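Local coordinates for protein FAD-dependent pyridine nucleotide-disulphide oxidoreductase (PDB 3IWA) that probably uses a bound FAD to pass electrons between a pyridine nucleotide and a disulphide or related thiol-based substrate, at residues Val391-Arg394 and Pro395-Arg398. Numbering follows the deposited sequence.
Sequences VVDR and PTRR
A tight beta hairpin in the dimerisation domain reverses the chain here: Asp-393 ends one strand, and the turn through Arg-394, Pro-395, Thr-396 and Arg-397 brings Arg-398 back beside it. The Asp-393 N to Arg-398 O bond, 2.7 Å long and nearly straight at 166°, closes the loop; the same carbonyl receives a CA-H contact from Val-392. Inside the turn, Arg-397 N makes a weak, bent bond to Asp-393 O (2.9 Å), and Arg-397 takes a left-handed conformation (phi 64°) that turns the chain back toward Arg-398. With CG of Asp-393 anti to its own N (chi1 -176°), the carboxylate reaches the side chains of Thr-396 and Pro-395, crossing each at about a right angle, and OD2 accepts from Thr-396 OG1 at 2.7 Å through its anti lone pair. That hydroxyl in turn receives Arg-398 N at 3.0 Å, an ST turn, so one oxygen links carboxylate and returning backbone. The other carboxylate oxygen, OD1, lies against the Pro-395 ring, 3.7 Å from CD. On strand 386-393, Val-392 packs on Ala-457 and Leu-461 of helix 449-461, whose Asp-458 forms a salt bridge with Arg-397. The hairpin joins antiparallel strands 386-393 and 399-406; strand 366-372 borders 386-393 on its other side.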
ATOM      1  N   VAL A 391     -12.294  -9.091   4.959  1.00 34.97           N
ATOM      2  CA  VAL A 391     -13.409  -9.928   4.526  1.00 34.27           C
ATOM      3  C   VAL A 391     -12.873 -11.119   3.817  1.00 34.90           C
ATOM      4  O   VAL A 391     -12.158 -10.994   2.849  1.00 35.37           O
ATOM      5  CB  VAL A 391     -14.407  -9.159   3.616  1.00 34.79           C
ATOM      6  CG1 VAL A 391     -15.583 -10.005   3.329  1.00 32.37           C
ATOM      7  CG2 VAL A 391     -14.871  -7.856   4.277  1.00 31.38           C
ATOM      8  N   VAL A 392     -13.237 -12.303   4.294  1.00 36.96           N
ATOM      9  CA  VAL A 392     -12.572 -13.544   3.896  1.00 36.94           C
ATOM     10  C   VAL A 392     -13.580 -14.596   3.470  1.00 38.41           C
ATOM     11  O   VAL A 392     -14.578 -14.817   4.154  1.00 38.75           O
ATOM     12  CB  VAL A 392     -11.764 -14.106   5.088  1.00 37.28           C
ATOM     13  CG1 VAL A 392     -11.136 -15.431   4.730  1.00 37.47           C
ATOM     14  CG2 VAL A 392     -10.723 -13.102   5.544  1.00 32.62           C
ATOM     15  N   ASP A 393     -13.312 -15.279   2.366  1.00 39.58           N
ATOM     16  CA  ASP A 393     -14.132 -16.387   1.988  1.00 41.44           C
ATOM     17  C   ASP A 393     -13.700 -17.645   2.743  1.00 42.83           C
ATOM     18  O   ASP A 393     -12.572 -18.067   2.590  1.00 43.13           O
ATOM     19  CB  ASP A 393     -13.999 -16.666   0.498  1.00 42.44           C
ATOM     20  CG  ASP A 393     -14.939 -17.776   0.029  1.00 41.81           C
ATOM     21  OD1 ASP A 393     -16.094 -17.762   0.486  1.00 42.55           O
ATOM     22  OD2 ASP A 393     -14.535 -18.624  -0.794  1.00 44.36           O
ATOM     23  N   ARG A 394     -14.597 -18.265   3.506  1.00 44.26           N
ATOM     24  CA  ARG A 394     -14.239 -19.472   4.282  1.00 45.89           C
ATOM     25  C   ARG A 394     -13.589 -20.609   3.497  1.00 45.72           C
ATOM     26  O   ARG A 394     -12.472 -21.004   3.815  1.00 46.32           O
ATOM     27  CB  ARG A 394     -15.424 -20.022   5.083  1.00 46.70           C
ATOM     28  CG  ARG A 394     -15.503 -19.512   6.519  1.00 50.43           C
ATOM     29  CD  ARG A 394     -16.373 -20.412   7.425  1.00 54.49           C
ATOM     30  NE  ARG A 394     -17.056 -19.591   8.425  1.00 58.64           N
ATOM     31  CZ  ARG A 394     -16.602 -19.325   9.659  1.00 63.01           C
ATOM     32  NH1 ARG A 394     -15.451 -19.837  10.110  1.00 62.49           N
ATOM     33  NH2 ARG A 394     -17.329 -18.542  10.470  1.00 64.95           N
ATOM     34  N   PRO A 395     -14.273 -21.149   2.483  1.00 45.90           N
ATOM     35  CA  PRO A 395     -13.706 -22.331   1.809  1.00 45.99           C
ATOM     36  C   PRO A 395     -12.430 -22.161   0.988  1.00 46.37           C
ATOM     37  O   PRO A 395     -11.683 -23.129   0.793  1.00 47.18           O
ATOM     38  CB  PRO A 395     -14.828 -22.797   0.868  1.00 46.35           C
ATOM     39  CG  PRO A 395     -15.953 -21.786   1.000  1.00 46.14           C
ATOM     40  CD  PRO A 395     -15.716 -20.997   2.238  1.00 45.74           C
ATOM     41  N   THR A 396     -12.203 -20.981   0.444  1.00 46.12           N
ATOM     42  CA  THR A 396     -11.008 -20.750  -0.386  1.00 45.34           C
ATOM     43  C   THR A 396      -9.904 -20.058   0.410  1.00 44.61           C
ATOM     44  O   THR A 396      -8.759 -20.054   0.006  1.00 44.68           O
ATOM     45  CB  THR A 396     -11.356 -19.839  -1.547  1.00 45.33           C
ATOM     46  OG1 THR A 396     -11.885 -18.605  -1.023  1.00 45.40           O
ATOM     47  CG2 THR A 396     -12.396 -20.525  -2.465  1.00 44.77           C
ATOM     48  N   ARG A 397     -10.291 -19.460   1.529  1.00 43.45           N
ATOM     49  CA  ARG A 397      -9.456 -18.556   2.288  1.00 42.95           C
ATOM     50  C   ARG A 397      -9.102 -17.276   1.492  1.00 41.42           C
ATOM     51  O   ARG A 397      -8.142 -16.616   1.812  1.00 41.37           O
ATOM     52  CB  ARG A 397      -8.187 -19.263   2.788  1.00 42.69           C
ATOM     53  CG  ARG A 397      -8.443 -20.495   3.632  1.00 45.34           C
ATOM     54  CD  ARG A 397      -7.115 -21.239   4.000  1.00 46.21           C
ATOM     55  NE  ARG A 397      -6.345 -20.560   5.049  1.00 44.73           N
ATOM     56  CZ  ARG A 397      -6.568 -20.668   6.364  1.00 47.77           C
ATOM     57  NH1 ARG A 397      -7.565 -21.419   6.854  1.00 51.05           N
ATOM     58  NH2 ARG A 397      -5.801 -20.012   7.219  1.00 46.73           N
ATOM     59  N   ARG A 398      -9.876 -16.924   0.472  1.00 40.74           N
ATOM     60  CA  ARG A 398      -9.571 -15.719  -0.333  1.00 39.74           C
ATOM     61  C   ARG A 398      -9.973 -14.499   0.453  1.00 37.97           C
ATOM     62  O   ARG A 398     -10.968 -14.521   1.182  1.00 37.52           O
ATOM     63  CB  ARG A 398     -10.329 -15.687  -1.625  1.00 39.77           C
ATOM     64  CG  ARG A 398      -9.671 -16.366  -2.751  1.00 44.48           C
ATOM     65  CD  ARG A 398     -10.490 -16.141  -4.037  1.00 48.97           C
ATOM     66  NE  ARG A 398     -10.569 -14.729  -4.403  1.00 51.55           N
ATOM     67  CZ  ARG A 398     -11.605 -14.149  -5.015  1.00 51.60           C
ATOM     68  NH1 ARG A 398     -12.693 -14.842  -5.326  1.00 52.13           N
ATOM     69  NH2 ARG A 398     -11.555 -12.853  -5.297  1.00 50.90           N
TER